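Local coordinates for fatty acid-binding protein homolog (Ascaris suum, PDB 6I8X) that binds fatty acids inside a beta-barrel and may sequester potentially toxic fatty acids and their peroxidation products or take part in maintaining the impermeable lipid layer of the eggshell, at residues K43-T48 and L67-D72; E23-Y28 and M133-K138. All coordinates share one frame; numbering follows the deposited sequence.

Contact 1: K43-T48 and L67-D72. With VCA (vaccenic acid), chain C; TAM (tris(hydroxyethyl)aminomethane), chain L; EDO (1,2-ethanediol), chain G.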
loop_
_atom_site.group_PDB
_atom_site.type_symbol
_atom_site.label_atom_id
_atom_site.label_comp_id
_atom_site.label_asym_id
_atom_site.label_seq_id
_atom_site.Cartn_x
_atom_site.Cartn_y
_atom_site.Cartn_z
ATOM N N LYS A 43 -10.432 -4.180 -10.464
ATOM C CA LYS A 43 -9.387 -3.785 -11.415
ATOM C C LYS A 43 -9.694 -2.518 -12.223
ATOM O O LYS A 43 -8.768 -1.895 -12.742
ATOM C CB LYS A 43 -8.987 -4.963 -12.340
ATOM C CG LYS A 43 -9.826 -5.180 -13.586
ATOM C CD LYS A 43 -9.524 -6.573 -14.189
ATOM C CE LYS A 43 -10.158 -6.749 -15.545
ATOM N NZ LYS A 43 -10.056 -8.148 -16.030
ATOM N N LEU A 44 -10.942 -2.121 -12.331
ATOM C CA LEU A 44 -11.194 -0.931 -13.114
ATOM C C LEU A 44 -11.560 0.276 -12.235
ATOM O O LEU A 44 -11.859 1.347 -12.748
ATOM C CB LEU A 44 -12.206 -1.226 -14.236
ATOM C CG LEU A 44 -11.589 -2.083 -15.391
ATOM C CD1 LEU A 44 -12.641 -2.897 -16.125
ATOM C CD2 LEU A 44 -10.750 -1.233 -16.360
ATOM N N ALA A 45 -11.387 0.147 -10.912
ATOM C CA ALA A 45 -11.624 1.275 -10.021
ATOM C C ALA A 45 -10.436 2.242 -9.976
ATOM O O ALA A 45 -9.272 1.804 -9.998
ATOM C CB ALA A 45 -11.909 0.783 -8.632
ATOM N N GLY A 46 -10.761 3.539 -9.893
ATOM C CA GLY A 46 -9.796 4.625 -9.763
ATOM C C GLY A 46 -9.177 4.571 -8.382
ATOM O O GLY A 46 -9.881 4.312 -7.394
ATOM N N VAL A 47 -7.845 4.734 -8.309
ATOM C CA VAL A 47 -7.089 4.714 -7.047
ATOM C C VAL A 47 -6.104 5.900 -7.004
ATOM O O VAL A 47 -5.390 6.191 -7.970
ATOM C CB VAL A 47 -6.360 3.349 -6.760
ATOM C CG1 VAL A 47 -5.603 3.370 -5.431
ATOM C CG2 VAL A 47 -7.321 2.153 -6.808
ATOM N N THR A 48 -6.113 6.594 -5.881
ATOM C CA THR A 48 -5.208 7.679 -5.580
ATOM C C THR A 48 -4.573 7.348 -4.230
ATOM O O THR A 48 -5.283 7.162 -3.237
ATOM C CB THR A 48 -5.925 9.044 -5.557
ATOM O OG1 THR A 48 -6.333 9.376 -6.883
ATOM C CG2 THR A 48 -5.005 10.134 -5.042
ATOM N N LEU A 67 -7.476 6.298 -1.630
ATOM C CA LEU A 67 -8.735 6.891 -2.077
ATOM C C LEU A 67 -9.170 6.179 -3.343
ATOM O O LEU A 67 -8.446 6.197 -4.333
ATOM C CB LEU A 67 -8.592 8.424 -2.305
ATOM C CG LEU A 67 -7.983 9.246 -1.146
ATOM C CD1 LEU A 67 -7.882 10.720 -1.513
ATOM C CD2 LEU A 67 -8.786 9.062 0.188
ATOM N N THR A 68 -10.293 5.458 -3.286
ATOM C CA THR A 68 -10.788 4.719 -4.464
ATOM C C THR A 68 -12.196 5.179 -4.801
ATOM O O THR A 68 -12.743 6.008 -4.081
ATOM C CB THR A 68 -10.629 3.167 -4.342
ATOM O OG1 THR A 68 -11.778 2.611 -3.722
ATOM C CG2 THR A 68 -9.336 2.725 -3.582
ATOM N N THR A 69 -12.756 4.672 -5.900
ATOM C CA THR A 69 -14.123 4.939 -6.389
ATOM C C THR A 69 -15.142 4.700 -5.278
ATOM O O THR A 69 -16.073 5.498 -5.120
ATOM C CB THR A 69 -14.398 4.060 -7.614
ATOM O OG1 THR A 69 -13.438 4.358 -8.634
ATOM C CG2 THR A 69 -15.813 4.206 -8.146
ATOM N N LYS A 70 -14.936 3.644 -4.468
ATOM C CA LYS A 70 -15.874 3.359 -3.386
ATOM C C LYS A 70 -15.238 3.520 -1.991
ATOM O O LYS A 70 -15.264 4.618 -1.439
ATOM C CB LYS A 70 -16.552 1.991 -3.607
ATOM C CG LYS A 70 -17.664 2.074 -4.653
ATOM C CD LYS A 70 -18.832 2.979 -4.108
ATOM C CE LYS A 70 -19.944 3.083 -5.093
ATOM N NZ LYS A 70 -20.964 4.053 -4.673
ATOM N N LYS A 71 -14.653 2.471 -1.447
ATOM C CA LYS A 71 -14.012 2.472 -0.141
ATOM C C LYS A 71 -12.741 3.310 -0.101
ATOM O O LYS A 71 -11.925 3.227 -1.006
ATOM C CB LYS A 71 -13.678 0.999 0.246
ATOM C CG LYS A 71 -13.171 0.761 1.676
ATOM C CD LYS A 71 -14.193 1.111 2.723
ATOM C CE LYS A 71 -13.699 0.789 4.099
ATOM N NZ LYS A 71 -14.721 1.178 5.098
ATOM N N ASP A 72 -12.550 4.064 0.984
ATOM C CA ASP A 72 -11.325 4.820 1.260
ATOM C C ASP A 72 -10.744 4.347 2.589
ATOM O O ASP A 72 -11.502 3.964 3.470
ATOM C CB ASP A 72 -11.583 6.331 1.308
ATOM C CG ASP A 72 -12.159 6.927 0.021
ATOM O OD1 ASP A 72 -11.833 6.409 -1.079
ATOM O OD2 ASP A 72 -12.948 7.899 0.115
HETATM O O2 VCA C . -4.068 -0.906 -2.915
HETATM C C1 VCA C . -4.719 -0.802 -4.051
HETATM O O1 VCA C . -4.445 0.018 -4.894
HETATM C C2 VCA C . -5.831 -1.798 -4.223
HETATM C C3 VCA C . -7.080 -1.266 -4.920
HETATM C C4 VCA C . -8.281 -2.179 -4.733
HETATM C C5 VCA C . -9.518 -1.791 -5.517
HETATM C C6 VCA C . -10.435 -0.833 -4.784
HETATM C C7 VCA C . -11.554 -0.309 -5.661
HETATM C C8 VCA C . -12.769 -1.206 -5.847
HETATM C C9 VCA C . -13.788 -1.120 -4.729
HETATM C C10 VCA C . -14.930 -2.130 -4.886
HETATM C C11 VCA C . -15.519 -2.580 -3.583
HETATM C C12 VCA C . -14.927 -3.356 -2.692
HETATM C C13 VCA C . -13.545 -3.934 -2.801
HETATM C C14 VCA C . -13.235 -4.990 -1.740
HETATM C C15 VCA C . -11.902 -5.697 -1.937
HETATM C C16 VCA C . -10.674 -4.796 -1.945
HETATM C C17 VCA C . -9.366 -5.556 -2.062
HETATM C C18 VCA C . -8.159 -4.720 -1.732
HETATM C C TAM L . -25.531 4.159 -4.355
HETATM C C1 TAM L . -26.474 3.207 -5.185
HETATM C C2 TAM L . -25.016 5.278 -5.256
HETATM C C3 TAM L . -26.324 4.833 -3.167
HETATM C C4 TAM L . -25.871 1.955 -5.783
HETATM C C5 TAM L . -24.369 4.902 -6.568
HETATM C C6 TAM L . -25.538 5.170 -1.919
HETATM N N TAM L . -24.341 3.396 -3.923
HETATM O O4 TAM L . -25.402 1.109 -4.759
HETATM O O5 TAM L . -23.225 4.107 -6.345
HETATM O O6 TAM L . -24.176 5.507 -2.178
HETATM C C1 EDO G . -8.304 12.295 -6.170
HETATM O O1 EDO G . -9.094 11.116 -6.238
HETATM C C2 EDO G . -7.894 12.836 -7.560
HETATM O O2 EDO G . -6.505 12.594 -7.828
#

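Contact 2: E23-Y28 and M133-K138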
loop_
_atom_site.group_PDB
_atom_site.type_symbol
_atom_site.label_atom_id
_atom_site.label_comp_id
_atom_site.label_asym_id
_atom_site.label_seq_id
_atom_site.Cartn_x
_atom_site.Cartn_y
_atom_site.Cartn_z
ATOM N N GLU A 23 -0.239 -4.363 -14.961
ATOM C CA GLU A 23 0.152 -5.508 -15.783
ATOM C C GLU A 23 -0.221 -6.738 -15.008
ATOM O O GLU A 23 0.145 -6.832 -13.832
ATOM C CB GLU A 23 1.683 -5.532 -15.961
ATOM C CG GLU A 23 2.256 -4.574 -16.994
ATOM C CD GLU A 23 3.757 -4.315 -16.894
ATOM O OE1 GLU A 23 4.219 -3.326 -17.508
ATOM O OE2 GLU A 23 4.464 -5.072 -16.185
ATOM N N ASN A 24 -0.945 -7.685 -15.648
ATOM C CA ASN A 24 -1.322 -8.975 -15.061
ATOM C C ASN A 24 -2.154 -8.880 -13.760
ATOM O O ASN A 24 -2.121 -9.809 -12.943
ATOM C CB ASN A 24 -0.042 -9.844 -14.839
ATOM C CG ASN A 24 -0.309 -11.338 -14.928
ATOM O OD1 ASN A 24 -1.148 -11.807 -15.718
ATOM N ND2 ASN A 24 0.332 -12.106 -14.063
ATOM N N PHE A 25 -2.903 -7.777 -13.558
ATOM C CA PHE A 25 -3.703 -7.648 -12.322
ATOM C C PHE A 25 -4.843 -8.672 -12.247
ATOM O O PHE A 25 -5.121 -9.181 -11.170
ATOM C CB PHE A 25 -4.205 -6.202 -12.089
ATOM C CG PHE A 25 -4.733 -5.899 -10.698
ATOM C CD1 PHE A 25 -4.062 -6.354 -9.560
ATOM C CD2 PHE A 25 -5.859 -5.093 -10.521
ATOM C CE1 PHE A 25 -4.544 -6.059 -8.278
ATOM C CE2 PHE A 25 -6.332 -4.788 -9.238
ATOM C CZ PHE A 25 -5.666 -5.262 -8.128
ATOM N N ASP A 26 -5.445 -9.021 -13.385
ATOM C CA ASP A 26 -6.538 -9.999 -13.453
ATOM C C ASP A 26 -6.136 -11.410 -12.986
ATOM O O ASP A 26 -6.853 -12.002 -12.184
ATOM C CB ASP A 26 -7.149 -10.075 -14.854
ATOM C CG ASP A 26 -8.376 -10.951 -14.878
ATOM O OD1 ASP A 26 -9.453 -10.445 -14.552
ATOM O OD2 ASP A 26 -8.238 -12.179 -15.172
ATOM N N GLU A 27 -5.037 -11.955 -13.505
ATOM C CA GLU A 27 -4.602 -13.293 -13.093
ATOM C C GLU A 27 -4.219 -13.319 -11.612
ATOM O O GLU A 27 -4.452 -14.326 -10.938
ATOM C CB GLU A 27 -3.479 -13.841 -14.004
ATOM C CG GLU A 27 -3.411 -15.371 -14.072
ATOM C CD GLU A 27 -4.665 -16.161 -14.432
ATOM O OE1 GLU A 27 -5.532 -15.636 -15.170
ATOM O OE2 GLU A 27 -4.767 -17.328 -13.984
ATOM N N TYR A 28 -3.663 -12.199 -11.105
ATOM C CA TYR A 28 -3.307 -12.044 -9.699
ATOM C C TYR A 28 -4.556 -12.120 -8.837
ATOM O O TYR A 28 -4.533 -12.805 -7.828
ATOM C CB TYR A 28 -2.563 -10.711 -9.433
ATOM C CG TYR A 28 -2.506 -10.373 -7.955
ATOM C CD1 TYR A 28 -1.549 -10.955 -7.121
ATOM C CD2 TYR A 28 -3.468 -9.556 -7.369
ATOM C CE1 TYR A 28 -1.509 -10.664 -5.756
ATOM C CE2 TYR A 28 -3.463 -9.296 -5.998
ATOM C CZ TYR A 28 -2.466 -9.833 -5.202
ATOM O OH TYR A 28 -2.441 -9.542 -3.866
ATOM N N MET A 133 3.725 -0.419 -7.651
ATOM C CA MET A 133 3.300 -1.308 -6.599
ATOM C C MET A 133 3.340 -2.724 -7.137
ATOM O O MET A 133 2.655 -3.012 -8.106
ATOM C CB MET A 133 1.900 -0.967 -6.114
ATOM C CG MET A 133 1.515 -1.744 -4.868
ATOM S SD MET A 133 -0.236 -1.505 -4.596
ATOM C CE MET A 133 -0.384 -2.040 -2.953
ATOM N N LYS A 134 4.111 -3.608 -6.491
ATOM C CA LYS A 134 4.273 -5.006 -6.887
ATOM C C LYS A 134 3.675 -5.947 -5.851
ATOM O O LYS A 134 3.828 -5.757 -4.640
ATOM C CB LYS A 134 5.764 -5.357 -7.124
ATOM C CG LYS A 134 6.392 -4.614 -8.292
ATOM C CD LYS A 134 7.843 -5.040 -8.525
ATOM C CE LYS A 134 8.559 -4.217 -9.583
ATOM N NZ LYS A 134 8.065 -4.489 -10.967
ATOM N N MET A 135 2.998 -6.988 -6.350
ATOM C CA MET A 135 2.337 -8.009 -5.539
ATOM C C MET A 135 2.532 -9.357 -6.197
ATOM O O MET A 135 2.643 -9.438 -7.421
ATOM C CB MET A 135 0.832 -7.725 -5.419
ATOM C CG MET A 135 0.523 -6.336 -4.997
ATOM S SD MET A 135 -0.590 -5.524 -6.114
ATOM C CE MET A 135 -2.174 -5.965 -5.361
ATOM N N SER A 136 2.516 -10.415 -5.377
ATOM C CA SER A 136 2.689 -11.795 -5.796
ATOM C C SER A 136 1.847 -12.731 -4.944
ATOM O O SER A 136 1.866 -12.622 -3.711
ATOM C CB SER A 136 4.160 -12.191 -5.697
ATOM O OG SER A 136 4.429 -13.280 -6.558
ATOM N N TRP A 137 1.116 -13.664 -5.598
ATOM C CA TRP A 137 0.317 -14.678 -4.896
ATOM C C TRP A 137 0.340 -15.985 -5.651
ATOM O O TRP A 137 0.030 -15.999 -6.841
ATOM C CB TRP A 137 -1.126 -14.201 -4.677
ATOM C CG TRP A 137 -1.859 -14.979 -3.624
ATOM C CD1 TRP A 137 -2.800 -15.946 -3.824
ATOM C CD2 TRP A 137 -1.715 -14.847 -2.202
ATOM N NE1 TRP A 137 -3.269 -16.406 -2.620
ATOM C CE2 TRP A 137 -2.632 -15.741 -1.605
ATOM C CE3 TRP A 137 -0.929 -14.023 -1.368
ATOM C CZ2 TRP A 137 -2.772 -15.852 -0.212
ATOM C CZ3 TRP A 137 -1.081 -14.120 0.009
ATOM C CH2 TRP A 137 -1.986 -15.029 0.578
ATOM N N LYS A 138 0.737 -17.094 -4.976
ATOM C CA LYS A 138 0.818 -18.444 -5.576
ATOM C C LYS A 138 1.625 -18.468 -6.907
ATOM O O LYS A 138 1.228 -19.147 -7.861
ATOM C CB LYS A 138 -0.593 -19.031 -5.792
ATOM C CG LYS A 138 -1.422 -19.216 -4.532
ATOM C CD LYS A 138 -2.845 -19.623 -4.896
ATOM C CE LYS A 138 -3.646 -20.087 -3.705
ATOM N NZ LYS A 138 -5.016 -20.520 -4.101
#

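Contact 1: K43-T48 and L67-D72
Where the strands part, a side-chain hydroxyl takes over from the backbone: G46 N donates to T69 OG1 (3.1 Å, N-H...O angle 142°). This is the end of the antiparallel beta hairpin formed by strands 47-53 and 62-68 of the fatty acid-binding protein barrel, next to the turn leading into strand 72-78. Two residues further in, T48 and L67 form a hydrogen-bonded pair: T48 N meets L67 O at 2.8 Å, and L67 N donates back to T48 O (2.9 Å). Toward the turn the ladder frays. The bond from T69 N to G46 O is weak, and the same carbonyl oxygen also receives a CA-H...O contact from T68 CA at 3.1 Å. T69 OG1 stands beside its own backbone N, anti to the carbonyl carbon (chi1 -59°), and from there reaches across to G46. V47 and T68 lie side by side on the barrel-interior face, V47 CG2 against T68 CG2 at 3.8 Å. Together with the methyl of A45 they border the bound vaccenic acid: A45 CB and T68 OG1 both approach C7 of the chain, while V47 CG1 lies near carboxyl O1. On the other face T48 OG1 makes a weak hydrogen bond to a 1,2-ethanediol, probably from the crystallisation liquor. Within the turn, T68 N donates to D72 OD1 at 2.9 Å. Outside, K70, bent at chi2 and straight beyond, carries NZ to a hydrogen bond with O5 of a tris(hydroxyethyl)aminomethane. On the ligand side, T68 OG1 gives its proton to K71 O at 2.8 Å.

Contact 2: E23-Y28 and M133-K138
The terminal methyl of M135 touches two aromatic rings of helix 25-31, with CE 3.6 Å from Y28 CE2 and 3.8 Å from F25 CE1. Bends at chi2 and chi3 fold the thioether chain back so that its methyl reaches both rings. The sulfur joins in as a Met-aromatic contact: M135 SD lies 5.0 Å from the centroid of the Y28 ring, 20° off the ring normal. Both rings hang from the helix with CG anti to the backbone N (chi1 165° in Y28), which brings their ends down to strand 130-137. The Y28 side chain crosses that of M135 at about a right angle, and its CE1 atom also lies 3.8 Å from M135 CB. This part is buried and almost wholly apolar; the phenol OH at its border is satisfied by a hydrogen bond to E120 OE2, and the F25 ring also makes a cation-pi contact with R144. Toward the end of the strand the packing thins. W137 offers little more than its CB, 3.7 Å from Y28 CE1, while its indole leads away from the helix segment to a cation-pi contact with R32. S136, between M135 and W137, is exposed: its OG is hydrogen-bonded to S141 OG, and only its backbone comes near, the C atom 4.0 Å from Y28 CE1 at the edge of the phenol ring. The whole is a helix laid over a barrel strand through one apolar patch, as in the helical lid that closes one end of the fatty acid-binding protein beta-barrel.

In the fold
Contacts 1 and 2 have their centres about 17 Å apart, and both reach the same antiparallel sheet at the helix end of the barrel. They meet directly through K43: its NZ forms a salt bridge with D26 OD1 at 2.8 Å, and its CB packs on F25 CD2 at 3.6 Å. The vaccenic acid joins them too. A45, V47 and T68 of contact 1 line its chain, and M133, in segment 133-138 though not itself touching the helix segment, meets the ligand. The F25 side chain comes close to it without contact. K49 NZ is hydrogen-bonded to the ligand. Contact 1 lies beside the lipid at a strand turn, whereas contact 2 packs the first lid helix against strand 130-137.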